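Long-range contacts in transcription factor SPN1 (Saccharomyces cerevisiae, PDB 3NFQ), which takes part in regulating RNA polymerase II transcription and may act in both the recruitment and the post-recruitment steps of the TATA-binding protein: residues 13-18 / 69-74; 29-34 / 49-54; 83-88 / 119-124; 109-114 / 147-152. All coordinates share one frame; numbering follows the deposited sequence.

Interaction 1 (13-18 / 69-74)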
loop_
_atom_site.group_PDB
_atom_site.type_symbol
_atom_site.label_atom_id
_atom_site.label_comp_id
_atom_site.label_asym_id
_atom_site.label_seq_id
_atom_site.Cartn_x
_atom_site.Cartn_y
_atom_site.Cartn_z
ATOM N N TYR A 13 -8.193 -10.172 18.901
ATOM C CA TYR A 13 -7.933 -11.145 17.864
ATOM C C TYR A 13 -7.872 -10.514 16.459
ATOM O O TYR A 13 -7.061 -10.924 15.618
ATOM C CB TYR A 13 -9.007 -12.219 17.882
ATOM C CG TYR A 13 -9.015 -13.111 16.657
ATOM C CD1 TYR A 13 -8.301 -14.307 16.622
ATOM C CD2 TYR A 13 -9.772 -12.765 15.533
ATOM C CE1 TYR A 13 -8.335 -15.113 15.494
ATOM C CE2 TYR A 13 -9.802 -13.561 14.410
ATOM C CZ TYR A 13 -9.092 -14.726 14.399
ATOM O OH TYR A 13 -9.160 -15.497 13.255
ATOM N N LEU A 14 -8.755 -9.548 16.210
ATOM C CA LEU A 14 -8.758 -8.821 14.944
ATOM C C LEU A 14 -7.484 -7.981 14.832
ATOM O O LEU A 14 -6.799 -8.026 13.808
ATOM C CB LEU A 14 -9.979 -7.907 14.849
ATOM C CG LEU A 14 -11.375 -8.527 14.806
ATOM C CD1 LEU A 14 -12.380 -7.377 14.715
ATOM C CD2 LEU A 14 -11.530 -9.469 13.649
ATOM N N ASP A 15 -7.169 -7.241 15.889
ATOM C CA ASP A 15 -5.923 -6.470 15.950
ATOM C C ASP A 15 -4.684 -7.296 15.605
ATOM O O ASP A 15 -3.910 -6.931 14.727
ATOM C CB ASP A 15 -5.738 -5.842 17.321
ATOM C CG ASP A 15 -6.623 -4.667 17.534
ATOM O OD1 ASP A 15 -7.505 -4.391 16.684
ATOM O OD2 ASP A 15 -6.432 -3.993 18.569
ATOM N N GLU A 16 -4.518 -8.424 16.281
ATOM C CA GLU A 16 -3.383 -9.288 16.060
ATOM C C GLU A 16 -3.363 -9.844 14.640
ATOM O O GLU A 16 -2.297 -10.064 14.061
ATOM C CB GLU A 16 -3.360 -10.416 17.119
ATOM C CG GLU A 16 -2.902 -11.787 16.571
ATOM C CD GLU A 16 -3.088 -12.965 17.558
ATOM O OE1 GLU A 16 -3.922 -12.876 18.520
ATOM O OE2 GLU A 16 -2.402 -14.012 17.348
ATOM N N LYS A 17 -4.532 -10.094 14.087
ATOM C CA LYS A 17 -4.620 -10.601 12.729
ATOM C C LYS A 17 -4.172 -9.515 11.715
ATOM O O LYS A 17 -3.439 -9.821 10.776
ATOM C CB LYS A 17 -6.036 -11.112 12.459
ATOM C CG LYS A 17 -6.294 -11.600 11.039
ATOM C CD LYS A 17 -6.384 -10.437 10.026
ATOM C CE LYS A 17 -6.410 -10.872 8.525
ATOM N NZ LYS A 17 -5.257 -11.671 8.010
ATOM N N ILE A 18 -4.563 -8.260 11.947
ATOM C CA ILE A 18 -4.133 -7.133 11.082
ATOM C C ILE A 18 -2.657 -6.822 11.319
ATOM O O ILE A 18 -1.940 -6.469 10.397
ATOM C CB ILE A 18 -4.999 -5.862 11.266
ATOM C CG1 ILE A 18 -6.200 -5.834 10.317
ATOM C CG2 ILE A 18 -4.224 -4.607 10.906
ATOM C CD1 ILE A 18 -6.953 -7.150 10.115
ATOM N N ALA A 69 -12.529 -2.544 8.419
ATOM C CA ALA A 69 -12.044 -1.155 8.224
ATOM C C ALA A 69 -11.471 -0.485 9.462
ATOM O O ALA A 69 -10.377 0.114 9.440
ATOM C CB ALA A 69 -13.130 -0.254 7.597
ATOM N N ASP A 70 -12.239 -0.545 10.549
ATOM C CA ASP A 70 -11.795 -0.017 11.831
ATOM C C ASP A 70 -10.480 -0.609 12.269
ATOM O O ASP A 70 -9.576 0.139 12.625
ATOM C CB ASP A 70 -12.848 -0.293 12.925
ATOM C CG ASP A 70 -14.071 0.589 12.803
ATOM O OD1 ASP A 70 -14.004 1.646 12.132
ATOM O OD2 ASP A 70 -15.112 0.205 13.395
ATOM N N THR A 71 -10.351 -1.939 12.236
ATOM C CA THR A 71 -9.109 -2.590 12.671
ATOM C C THR A 71 -7.908 -2.202 11.783
ATOM O O THR A 71 -6.806 -1.953 12.286
ATOM C CB THR A 71 -9.183 -4.125 12.601
ATOM O OG1 THR A 71 -10.439 -4.604 13.132
ATOM C CG2 THR A 71 -8.013 -4.722 13.376
ATOM N N ILE A 72 -8.149 -2.191 10.468
ATOM C CA ILE A 72 -7.145 -1.767 9.460
ATOM C C ILE A 72 -6.705 -0.367 9.797
ATOM O O ILE A 72 -5.500 -0.100 9.914
ATOM C CB ILE A 72 -7.765 -1.790 8.033
ATOM C CG1 ILE A 72 -7.933 -3.230 7.622
ATOM C CG2 ILE A 72 -6.888 -1.007 7.002
ATOM C CD1 ILE A 72 -8.979 -3.472 6.500
ATOM N N LEU A 73 -7.664 0.527 9.971
ATOM C CA LEU A 73 -7.303 1.941 10.208
ATOM C C LEU A 73 -6.687 2.158 11.584
ATOM O O LEU A 73 -5.727 2.932 11.744
ATOM C CB LEU A 73 -8.530 2.859 10.005
ATOM C CG LEU A 73 -8.996 2.953 8.550
ATOM C CD1 LEU A 73 -10.308 3.714 8.439
ATOM C CD2 LEU A 73 -7.976 3.606 7.623
ATOM N N ASP A 74 -7.234 1.505 12.597
ATOM C CA ASP A 74 -6.709 1.679 13.964
ATOM C C ASP A 74 -5.311 1.113 14.165
ATOM O O ASP A 74 -4.565 1.649 14.974
ATOM C CB ASP A 74 -7.658 1.079 14.990
ATOM C CG ASP A 74 -8.947 1.868 15.127
ATOM O OD1 ASP A 74 -9.009 3.059 14.727
ATOM O OD2 ASP A 74 -9.919 1.268 15.623
HETATM O O HOH W 1 -10.119 -4.130 16.327
#
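Thr71 pushes its whole side chain against one flank of helix 10-42, where Leu14, Asp15 and Ile18 receive it. With CG2 anti to the backbone N and OG1 beside that N (chi1 -44°), the two branches of the threonine do different work. The methyl CG2 packs between Leu14, Asp15 and Ile18, on successive turns of helix 10-42. It lies 3.4 Å from Asp15 OD1 and also touches Leu14 O and Ile18 CG1, a carboxylate, a carbonyl and a hydrocarbon at once. The hydroxyl faces Leu14 instead, OG1 standing 3.7 Å from Leu14 CD1, and the two side chains run at about a right angle to each other. A water links the polar groups, 2.7 Å from Asp15 OD1 and 3.2 Å from Thr71 OG1. In Ile18, CG2 is anti to the backbone N, while CG1 (chi1 -90°) meets both Thr71 CG2 and, at 4.1 Å, Ile72 CG1, although the CB of Ile72 points away from helix 10-42. An alanine in place of Thr71 would probably leave a gap among Leu14, Asp15 and Ile18 and deprive the bridging water of its hydroxyl partner. The axes of the two helical segments approach to 9.3 Å and are inclined at 57°. Ile18 and Ile72 both continue onto Leu77 of helix 77-85, while helix 51-63 adds Val62 against Ile18 and Leu63 against Ile72, which makes this a meeting point of four helices.

Interaction 2 (29-34 / 49-54); sequences AQLDID and AMQKVK
The amino-terminal turn of helix 51-63 begins on the carboxylate of Asp32, a buried side chain of helix 10-42 that binds Gln51 and Lys52. Asp32 OD1 accepts from Gln51 N at 2.8 Å through its syn lone pair, on the side of the other oxygen. OD2 accepts from Lys52 N at 3.0 Å along a nearly straight bond (167°), the donor lying above the carboxylate plane. The same OD2 offers its anti lone pair to Lys52 NZ, 3.0 Å away, in a salt bridge. The lysine chain bends at chi3 (-66°) and again at chi4 (-58°), and the second bend turns NZ back toward the aspartate. This is side-chain recognition of a helix start from a neighbouring helix: selenomethionine Met50 holds the N-cap position, and the early N-H groups that have no carbonyl of their own turn to bond find an acceptor in Asp32. The negative charge at this helix end would be expected to gain from the helix dipole. A water 2.7 Å from Asp32 OD2 accepts from Val53 N, extending the network to the next amide. Another joins Ala29 O to Lys52 NZ. Around the polar centre, Ala49 CB packs 3.5 Å from Asp32 CG, and Leu31 CB touches Gln51 CG at 3.8 Å.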
loop_
_atom_site.group_PDB
_atom_site.type_symbol
_atom_site.label_atom_id
_atom_site.label_comp_id
_atom_site.label_asym_id
_atom_site.label_seq_id
_atom_site.Cartn_x
_atom_site.Cartn_y
_atom_site.Cartn_z
ATOM N N ALA A 29 8.058 -6.832 1.375
ATOM C CA ALA A 29 8.628 -5.698 0.702
ATOM C C ALA A 29 10.173 -5.645 0.813
ATOM O O ALA A 29 10.885 -5.292 -0.168
ATOM C CB ALA A 29 8.011 -4.444 1.245
ATOM N N GLN A 30 10.668 -5.950 2.018
ATOM C CA GLN A 30 12.121 -6.037 2.270
ATOM C C GLN A 30 12.747 -7.169 1.469
ATOM O O GLN A 30 13.748 -6.997 0.820
ATOM C CB GLN A 30 12.400 -6.218 3.780
ATOM C CG GLN A 30 13.919 -6.014 4.109
ATOM C CD GLN A 30 14.486 -4.694 3.508
ATOM O OE1 GLN A 30 13.925 -3.614 3.708
ATOM N NE2 GLN A 30 15.585 -4.801 2.733
ATOM N N LEU A 31 12.132 -8.333 1.476
ATOM C CA LEU A 31 12.675 -9.407 0.609
ATOM C C LEU A 31 12.772 -9.013 -0.862
ATOM O O LEU A 31 13.791 -9.274 -1.525
ATOM C CB LEU A 31 11.908 -10.716 0.769
ATOM C CG LEU A 31 11.997 -11.373 2.127
ATOM C CD1 LEU A 31 10.955 -12.447 2.226
ATOM C CD2 LEU A 31 13.380 -11.941 2.416
ATOM N N ASP A 32 11.713 -8.403 -1.394
ATOM C CA ASP A 32 11.711 -7.950 -2.783
ATOM C C ASP A 32 12.784 -6.867 -3.043
ATOM O O ASP A 32 13.445 -6.879 -4.068
ATOM C CB ASP A 32 10.303 -7.436 -3.162
ATOM C CG ASP A 32 9.330 -8.581 -3.451
ATOM O OD1 ASP A 32 9.799 -9.740 -3.371
ATOM O OD2 ASP A 32 8.125 -8.333 -3.748
ATOM N N ILE A 33 12.967 -5.940 -2.121
ATOM C CA ILE A 33 14.045 -4.990 -2.302
ATOM C C ILE A 33 15.429 -5.725 -2.381
ATOM O O ILE A 33 16.304 -5.376 -3.213
ATOM C CB ILE A 33 14.026 -3.902 -1.178
ATOM C CG1 ILE A 33 12.862 -2.918 -1.362
ATOM C CG2 ILE A 33 15.336 -3.076 -1.178
ATOM C CD1 ILE A 33 12.917 -2.186 -2.675
ATOM N N ASP A 34 15.635 -6.730 -1.520
ATOM C CA ASP A 34 16.889 -7.481 -1.550
ATOM C C ASP A 34 17.055 -8.115 -2.906
ATOM O O ASP A 34 18.140 -8.055 -3.495
ATOM C CB ASP A 34 16.947 -8.548 -0.452
ATOM C CG ASP A 34 16.994 -7.969 0.963
ATOM O OD1 ASP A 34 17.242 -6.749 1.159
ATOM O OD2 ASP A 34 16.763 -8.766 1.907
ATOM N N ALA A 49 11.610 -10.305 -8.181
ATOM C CA ALA A 49 10.931 -10.134 -6.893
ATOM C C ALA A 49 9.468 -10.658 -6.951
ATOM O O ALA A 49 8.674 -10.325 -7.837
ATOM C CB ALA A 49 11.030 -8.657 -6.476
HETATM N N MSE A 50 9.144 -11.588 -6.087
HETATM C CA MSE A 50 7.811 -12.148 -6.110
HETATM C C MSE A 50 7.091 -12.120 -4.790
HETATM O O MSE A 50 5.952 -12.543 -4.757
HETATM C CB MSE A 50 7.842 -13.620 -6.589
HETATM C CG MSE A 50 8.512 -13.786 -7.924
HETATM SE SE MSE A 50 8.257 -15.702 -8.495
HETATM C CE MSE A 50 9.257 -16.678 -6.936
ATOM N N GLN A 51 7.698 -11.632 -3.701
ATOM C CA GLN A 51 7.047 -11.836 -2.417
ATOM C C GLN A 51 5.741 -11.038 -2.279
ATOM O O GLN A 51 4.742 -11.575 -1.792
ATOM C CB GLN A 51 7.976 -11.588 -1.226
ATOM C CG GLN A 51 9.206 -12.543 -1.172
ATOM C CD GLN A 51 8.753 -14.018 -1.142
ATOM O OE1 GLN A 51 8.932 -14.699 -2.122
ATOM N NE2 GLN A 51 8.144 -14.474 -0.037
ATOM N N LYS A 52 5.785 -9.756 -2.618
ATOM C CA LYS A 52 4.562 -8.939 -2.599
ATOM C C LYS A 52 3.451 -9.514 -3.482
ATOM O O LYS A 52 2.318 -9.633 -3.020
ATOM C CB LYS A 52 4.865 -7.512 -3.032
ATOM C CG LYS A 52 5.818 -6.808 -2.110
ATOM C CD LYS A 52 5.812 -5.301 -2.514
ATOM C CE LYS A 52 6.382 -4.931 -3.914
ATOM N NZ LYS A 52 7.839 -5.408 -4.010
ATOM N N VAL A 53 3.768 -9.897 -4.713
ATOM C CA VAL A 53 2.703 -10.448 -5.600
ATOM C C VAL A 53 2.121 -11.707 -5.069
ATOM O O VAL A 53 0.937 -11.955 -5.243
ATOM C CB VAL A 53 3.102 -10.624 -7.105
ATOM C CG1 VAL A 53 3.480 -9.309 -7.716
ATOM C CG2 VAL A 53 4.223 -11.627 -7.310
ATOM N N LYS A 54 2.925 -12.519 -4.380
ATOM C CA LYS A 54 2.347 -13.704 -3.789
ATOM C C LYS A 54 1.418 -13.389 -2.656
ATOM O O LYS A 54 0.498 -14.146 -2.405
ATOM C CB LYS A 54 3.424 -14.635 -3.227
ATOM C CG LYS A 54 4.244 -15.303 -4.298
ATOM C CD LYS A 54 5.147 -16.346 -3.601
ATOM C CE LYS A 54 6.202 -16.844 -4.544
ATOM N NZ LYS A 54 7.319 -17.531 -3.791
HETATM O O HOH W 2 9.412 -3.955 -2.044
HETATM O O HOH W 3 6.478 -8.949 -5.834
#

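Interaction 3 (83-88 / 119-124); sequences IWLEPL and SGLGRV
Val124 sets CG1 anti to its backbone N (chi1 175°), which leaves CG2 beside that N and gives the residue two methyls to lay against Leu85 and Glu86. CG1 lies 4.0 Å from Leu85 CB and 3.8 Å from Glu86 CA, with Pro87 CD at the limit of contact. CG2 touches Glu86 CB at 3.7 Å. The valine thus straddles the place where helix 77-85 ends, since Glu86 is the first residue to leave helical geometry. Leu121, one turn earlier, has CG anti to its backbone N (chi1 -172°), and its CD1 comes within 4.1 Å of Leu85 CD1, the two side chains crossing obliquely. In Glu86, CG sits between the backbone N and the carbonyl carbon (chi1 83°), and at the far end of the chain OE1 forms a salt bridge with Arg82. Arg82 also bonds through NH1 to Ser119 O and lies against Leu121 and Val124, so it borders the apolar patch. At the start of the second segment, Ser119 OG accepts from Leu121 N at 3.1 Å in an ST turn. Gly120, with positive phi, makes the break between helices 113-119 and 121-130. Leu102 and Leu106 of helix 96-107 extend the hydrocarbon layer around Leu85 and Leu121. Such leucine and valine packing between sequence-distant helices is the core of a compact helical bundle, here that of the TFIIS N-terminal domain family.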
loop_
_atom_site.group_PDB
_atom_site.type_symbol
_atom_site.label_atom_id
_atom_site.label_comp_id
_atom_site.label_asym_id
_atom_site.label_seq_id
_atom_site.Cartn_x
_atom_site.Cartn_y
_atom_site.Cartn_z
ATOM N N ILE A 83 4.225 1.519 2.125
ATOM C CA ILE A 83 5.571 0.980 1.766
ATOM C C ILE A 83 5.549 0.224 0.416
ATOM O O ILE A 83 6.481 0.316 -0.392
ATOM C CB ILE A 83 6.071 0.035 2.888
ATOM C CG1 ILE A 83 6.529 0.896 4.063
ATOM C CG2 ILE A 83 7.315 -0.788 2.446
ATOM C CD1 ILE A 83 6.629 0.068 5.382
ATOM N N TRP A 84 4.487 -0.551 0.172
ATOM C CA TRP A 84 4.351 -1.159 -1.155
ATOM C C TRP A 84 4.267 -0.157 -2.309
ATOM O O TRP A 84 4.826 -0.399 -3.367
ATOM C CB TRP A 84 3.156 -2.130 -1.201
ATOM C CG TRP A 84 3.407 -3.391 -0.488
ATOM C CD1 TRP A 84 4.289 -3.609 0.532
ATOM C CD2 TRP A 84 2.740 -4.621 -0.715
ATOM N NE1 TRP A 84 4.185 -4.904 0.975
ATOM C CE2 TRP A 84 3.261 -5.554 0.206
ATOM C CE3 TRP A 84 1.766 -5.040 -1.624
ATOM C CZ2 TRP A 84 2.858 -6.853 0.248
ATOM C CZ3 TRP A 84 1.327 -6.361 -1.567
ATOM C CH2 TRP A 84 1.866 -7.252 -0.649
ATOM N N LEU A 85 3.622 0.996 -2.102
ATOM C CA LEU A 85 3.361 1.939 -3.203
ATOM C C LEU A 85 4.526 2.890 -3.404
ATOM O O LEU A 85 4.702 3.439 -4.489
ATOM C CB LEU A 85 2.108 2.761 -2.838
ATOM C CG LEU A 85 0.773 1.978 -3.012
ATOM C CD1 LEU A 85 -0.401 2.781 -2.460
ATOM C CD2 LEU A 85 0.582 1.620 -4.478
ATOM N N GLU A 86 5.284 3.130 -2.346
ATOM C CA GLU A 86 6.238 4.240 -2.416
ATOM C C GLU A 86 7.337 4.020 -3.430
ATOM O O GLU A 86 7.795 2.880 -3.664
ATOM C CB GLU A 86 6.824 4.553 -1.011
ATOM C CG GLU A 86 7.949 3.707 -0.581
ATOM C CD GLU A 86 8.267 3.827 0.933
ATOM O OE1 GLU A 86 7.833 4.797 1.560
ATOM O OE2 GLU A 86 8.962 2.942 1.480
ATOM N N PRO A 87 7.788 5.121 -4.056
ATOM C CA PRO A 87 8.836 5.014 -5.041
ATOM C C PRO A 87 10.147 4.706 -4.384
ATOM O O PRO A 87 10.393 5.106 -3.232
ATOM C CB PRO A 87 8.897 6.419 -5.690
ATOM C CG PRO A 87 8.238 7.296 -4.748
ATOM C CD PRO A 87 7.242 6.488 -3.952
ATOM N N LEU A 88 11.016 4.058 -5.141
ATOM C CA LEU A 88 12.366 3.821 -4.665
ATOM C C LEU A 88 13.093 5.133 -4.933
ATOM O O LEU A 88 12.565 6.003 -5.617
ATOM C CB LEU A 88 13.038 2.722 -5.477
ATOM C CG LEU A 88 12.345 1.325 -5.423
ATOM C CD1 LEU A 88 13.214 0.384 -6.214
ATOM C CD2 LEU A 88 12.288 0.867 -4.040
ATOM N N SER A 119 0.544 7.087 8.606
ATOM C CA SER A 119 1.038 6.039 7.728
ATOM C C SER A 119 2.048 6.534 6.720
ATOM O O SER A 119 2.753 5.735 6.113
ATOM C CB SER A 119 -0.172 5.438 7.009
ATOM O OG SER A 119 -0.762 6.390 6.152
ATOM N N GLY A 120 2.125 7.854 6.535
ATOM C CA GLY A 120 2.902 8.455 5.449
ATOM C C GLY A 120 2.273 8.294 4.078
ATOM O O GLY A 120 2.877 8.642 3.079
ATOM N N LEU A 121 1.076 7.703 4.019
ATOM C CA LEU A 121 0.416 7.446 2.745
ATOM C C LEU A 121 0.074 8.740 2.027
ATOM O O LEU A 121 0.085 8.774 0.823
ATOM C CB LEU A 121 -0.852 6.586 2.942
ATOM C CG LEU A 121 -1.573 6.062 1.714
ATOM C CD1 LEU A 121 -0.684 5.131 0.845
ATOM C CD2 LEU A 121 -2.821 5.366 2.145
ATOM N N GLY A 122 -0.212 9.817 2.770
ATOM C CA GLY A 122 -0.585 11.082 2.108
ATOM C C GLY A 122 0.485 11.520 1.135
ATOM O O GLY A 122 0.171 11.866 -0.005
ATOM N N ARG A 123 1.751 11.592 1.575
ATOM C CA ARG A 123 2.780 12.107 0.666
ATOM C C ARG A 123 3.079 11.207 -0.490
ATOM O O ARG A 123 3.441 11.684 -1.541
ATOM C CB ARG A 123 4.088 12.506 1.350
ATOM C CG ARG A 123 4.684 11.497 2.240
ATOM C CD ARG A 123 5.589 12.236 3.391
ATOM N NE ARG A 123 6.227 13.455 2.891
ATOM C CZ ARG A 123 7.241 13.437 2.030
ATOM N NH1 ARG A 123 7.688 12.254 1.624
ATOM N NH2 ARG A 123 7.791 14.574 1.565
ATOM N N VAL A 124 2.847 9.911 -0.307
ATOM C CA VAL A 124 3.008 8.925 -1.408
ATOM C C VAL A 124 1.865 9.057 -2.456
ATOM O O VAL A 124 2.117 9.106 -3.663
ATOM C CB VAL A 124 3.154 7.495 -0.852
ATOM C CG1 VAL A 124 3.183 6.506 -2.037
ATOM C CG2 VAL A 124 4.548 7.347 -0.076
#

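Interaction 4 (109-114 / 147-152); sequences LPVKTE and AEWTRP
Leu109 reaches Trp149 through a water, which lies 2.6 Å from Leu109 O and accepts from the indole NE1 at the ring edge. Pro110 then centres an inverse gamma turn and carries the chain to Val111, whose CB sits directly over the five-membered ring, 3.4 Å from its centroid and 3° off the normal, in a CH-pi contact. Val111 CG1, anti to the backbone N (chi1 -178°), lies toward Trp149 CD2, and CG2, beside that N, toward Trp149 CE2. Here the linker before helix 113-119 is packed onto the carboxy end of helix 136-149, within the TFIIS-like helical bundle, and Leu116 touches both Val111 and Trp149. An alanine in place of Trp149 would probably leave one side of Val111 without cover and the water near Leu109 without its indole donor. Val111 O is bridged by a second water to Arg151 NH1. That NH1 also donates to Glu148 O at 2.9 Å, in the guanidinium plane. Lys112 NZ stands only 3.6 Å from Arg151 NH2, and a water accepting from both may ease the repulsion of like charges. Thr113 N donates to another water, weakly bonded to Trp149 O, while Thr113 OG1 rests 3.6 Å from Thr150 CA.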
loop_
_atom_site.group_PDB
_atom_site.type_symbol
_atom_site.label_atom_id
_atom_site.label_comp_id
_atom_site.label_asym_id
_atom_site.label_seq_id
_atom_site.Cartn_x
_atom_site.Cartn_y
_atom_site.Cartn_z
ATOM N N LEU A 109 -12.007 2.406 1.478
ATOM C CA LEU A 109 -11.689 2.541 2.886
ATOM C C LEU A 109 -11.970 3.940 3.368
ATOM O O LEU A 109 -11.648 4.885 2.662
ATOM C CB LEU A 109 -10.186 2.310 3.093
ATOM C CG LEU A 109 -9.615 1.083 3.756
ATOM C CD1 LEU A 109 -8.124 1.363 4.017
ATOM C CD2 LEU A 109 -10.315 0.715 5.092
ATOM N N PRO A 110 -12.595 4.087 4.556
ATOM C CA PRO A 110 -12.869 5.438 5.051
ATOM C C PRO A 110 -11.644 6.217 5.604
ATOM O O PRO A 110 -11.622 6.625 6.783
ATOM C CB PRO A 110 -13.959 5.215 6.114
ATOM C CG PRO A 110 -13.748 3.794 6.567
ATOM C CD PRO A 110 -13.195 3.036 5.411
ATOM N N VAL A 111 -10.643 6.444 4.757
ATOM C CA VAL A 111 -9.407 7.120 5.190
ATOM C C VAL A 111 -9.607 8.601 5.562
ATOM O O VAL A 111 -10.276 9.351 4.853
ATOM C CB VAL A 111 -8.363 6.995 4.076
ATOM C CG1 VAL A 111 -7.040 7.639 4.474
ATOM C CG2 VAL A 111 -8.182 5.516 3.717
ATOM N N LYS A 112 -8.952 9.034 6.630
ATOM C CA LYS A 112 -8.997 10.434 7.054
ATOM C C LYS A 112 -7.588 11.011 7.116
ATOM O O LYS A 112 -6.592 10.293 7.035
ATOM C CB LYS A 112 -9.644 10.554 8.439
ATOM C CG LYS A 112 -11.029 9.944 8.582
ATOM C CD LYS A 112 -11.987 10.534 7.539
ATOM C CE LYS A 112 -13.413 10.019 7.705
ATOM N NZ LYS A 112 -14.236 10.727 6.707
ATOM N N THR A 113 -7.506 12.324 7.284
ATOM C CA THR A 113 -6.225 12.987 7.348
ATOM C C THR A 113 -5.296 12.351 8.404
ATOM O O THR A 113 -4.122 12.158 8.144
ATOM C CB THR A 113 -6.399 14.509 7.564
ATOM O OG1 THR A 113 -6.979 15.097 6.382
ATOM C CG2 THR A 113 -5.041 15.182 7.825
ATOM N N GLU A 114 -5.820 11.991 9.566
ATOM C CA GLU A 114 -4.952 11.440 10.614
ATOM C C GLU A 114 -4.270 10.124 10.212
ATOM O O GLU A 114 -3.114 9.864 10.591
ATOM C CB GLU A 114 -5.683 11.264 11.947
ATOM C CG GLU A 114 -6.954 10.451 11.890
ATOM C CD GLU A 114 -8.227 11.316 11.739
ATOM O OE1 GLU A 114 -8.153 12.450 11.146
ATOM O OE2 GLU A 114 -9.298 10.834 12.218
ATOM N N ALA A 147 -8.127 14.390 -2.362
ATOM C CA ALA A 147 -9.153 15.432 -2.163
ATOM C C ALA A 147 -10.234 14.940 -1.241
ATOM O O ALA A 147 -10.666 15.639 -0.321
ATOM C CB ALA A 147 -9.738 15.859 -3.531
ATOM N N GLU A 148 -10.684 13.723 -1.468
ATOM C CA GLU A 148 -11.737 13.165 -0.688
ATOM C C GLU A 148 -11.306 12.926 0.762
ATOM O O GLU A 148 -12.040 13.252 1.711
ATOM C CB GLU A 148 -12.168 11.860 -1.350
ATOM C CG GLU A 148 -13.254 11.150 -0.668
ATOM C CD GLU A 148 -13.655 9.885 -1.401
ATOM O OE1 GLU A 148 -13.869 9.931 -2.628
ATOM O OE2 GLU A 148 -13.789 8.835 -0.748
ATOM N N TRP A 149 -10.133 12.312 0.936
ATOM C CA TRP A 149 -9.714 11.886 2.256
ATOM C C TRP A 149 -9.442 13.126 3.098
ATOM O O TRP A 149 -9.627 13.086 4.304
ATOM C CB TRP A 149 -8.447 11.047 2.169
ATOM C CG TRP A 149 -8.696 9.695 1.558
ATOM C CD1 TRP A 149 -9.867 9.027 1.513
ATOM C CD2 TRP A 149 -7.713 8.840 0.963
ATOM N NE1 TRP A 149 -9.705 7.816 0.858
ATOM C CE2 TRP A 149 -8.377 7.680 0.524
ATOM C CE3 TRP A 149 -6.359 8.977 0.696
ATOM C CZ2 TRP A 149 -7.695 6.603 -0.107
ATOM C CZ3 TRP A 149 -5.666 7.908 0.078
ATOM C CH2 TRP A 149 -6.354 6.752 -0.343
ATOM N N THR A 150 -9.021 14.205 2.458
ATOM C CA THR A 150 -8.706 15.449 3.213
ATOM C C THR A 150 -9.872 16.483 3.187
ATOM O O THR A 150 -9.667 17.673 3.482
ATOM C CB THR A 150 -7.474 16.116 2.656
ATOM O OG1 THR A 150 -7.732 16.541 1.316
ATOM C CG2 THR A 150 -6.248 15.130 2.670
ATOM N N ARG A 151 -11.072 16.029 2.816
ATOM C CA ARG A 151 -12.216 16.951 2.626
ATOM C C ARG A 151 -12.662 17.590 3.947
ATOM O O ARG A 151 -12.640 16.929 4.978
ATOM C CB ARG A 151 -13.397 16.216 1.975
ATOM C CG ARG A 151 -14.103 15.221 2.900
ATOM C CD ARG A 151 -15.007 14.385 2.091
ATOM N NE ARG A 151 -15.840 13.439 2.833
ATOM C CZ ARG A 151 -15.439 12.219 3.225
ATOM N NH1 ARG A 151 -14.189 11.823 3.016
ATOM N NH2 ARG A 151 -16.282 11.392 3.822
ATOM N N PRO A 152 -13.010 18.898 3.920
ATOM C CA PRO A 152 -13.568 19.641 5.077
ATOM C C PRO A 152 -14.570 18.899 5.952
ATOM O O PRO A 152 -14.556 19.087 7.155
ATOM C CB PRO A 152 -14.215 20.844 4.433
ATOM C CG PRO A 152 -13.314 21.140 3.260
ATOM C CD PRO A 152 -12.802 19.788 2.761
HETATM O O HOH W 4 -11.698 5.881 0.215
HETATM O O HOH W 5 -12.723 9.463 3.776
HETATM O O HOH W 6 -15.250 8.929 4.721
HETATM O O HOH W 7 -9.796 14.217 7.476
#

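Interactions 1 and 2 both use the long helix 10-42, at sites about 23 Å apart between centres, and interaction 2 is nested in the loop that interaction 1 closes. Interaction 3 lies nearest the middle of the chain, about 7 Å from its centre, and is a buried, purely apolar contact. Interaction 1 is also buried but admits a water; interactions 2 and 4 are only partly buried, the former resting on charge and backbone amides, the latter laced with waters around an aromatic face. Packing joins them: Trp84 and Ile83 touch Ala29 between interactions 2 and 3, while Leu109 and Pro110 meet Ala69 between interactions 1 and 4. Interactions 3 and 4 alternate along the chain.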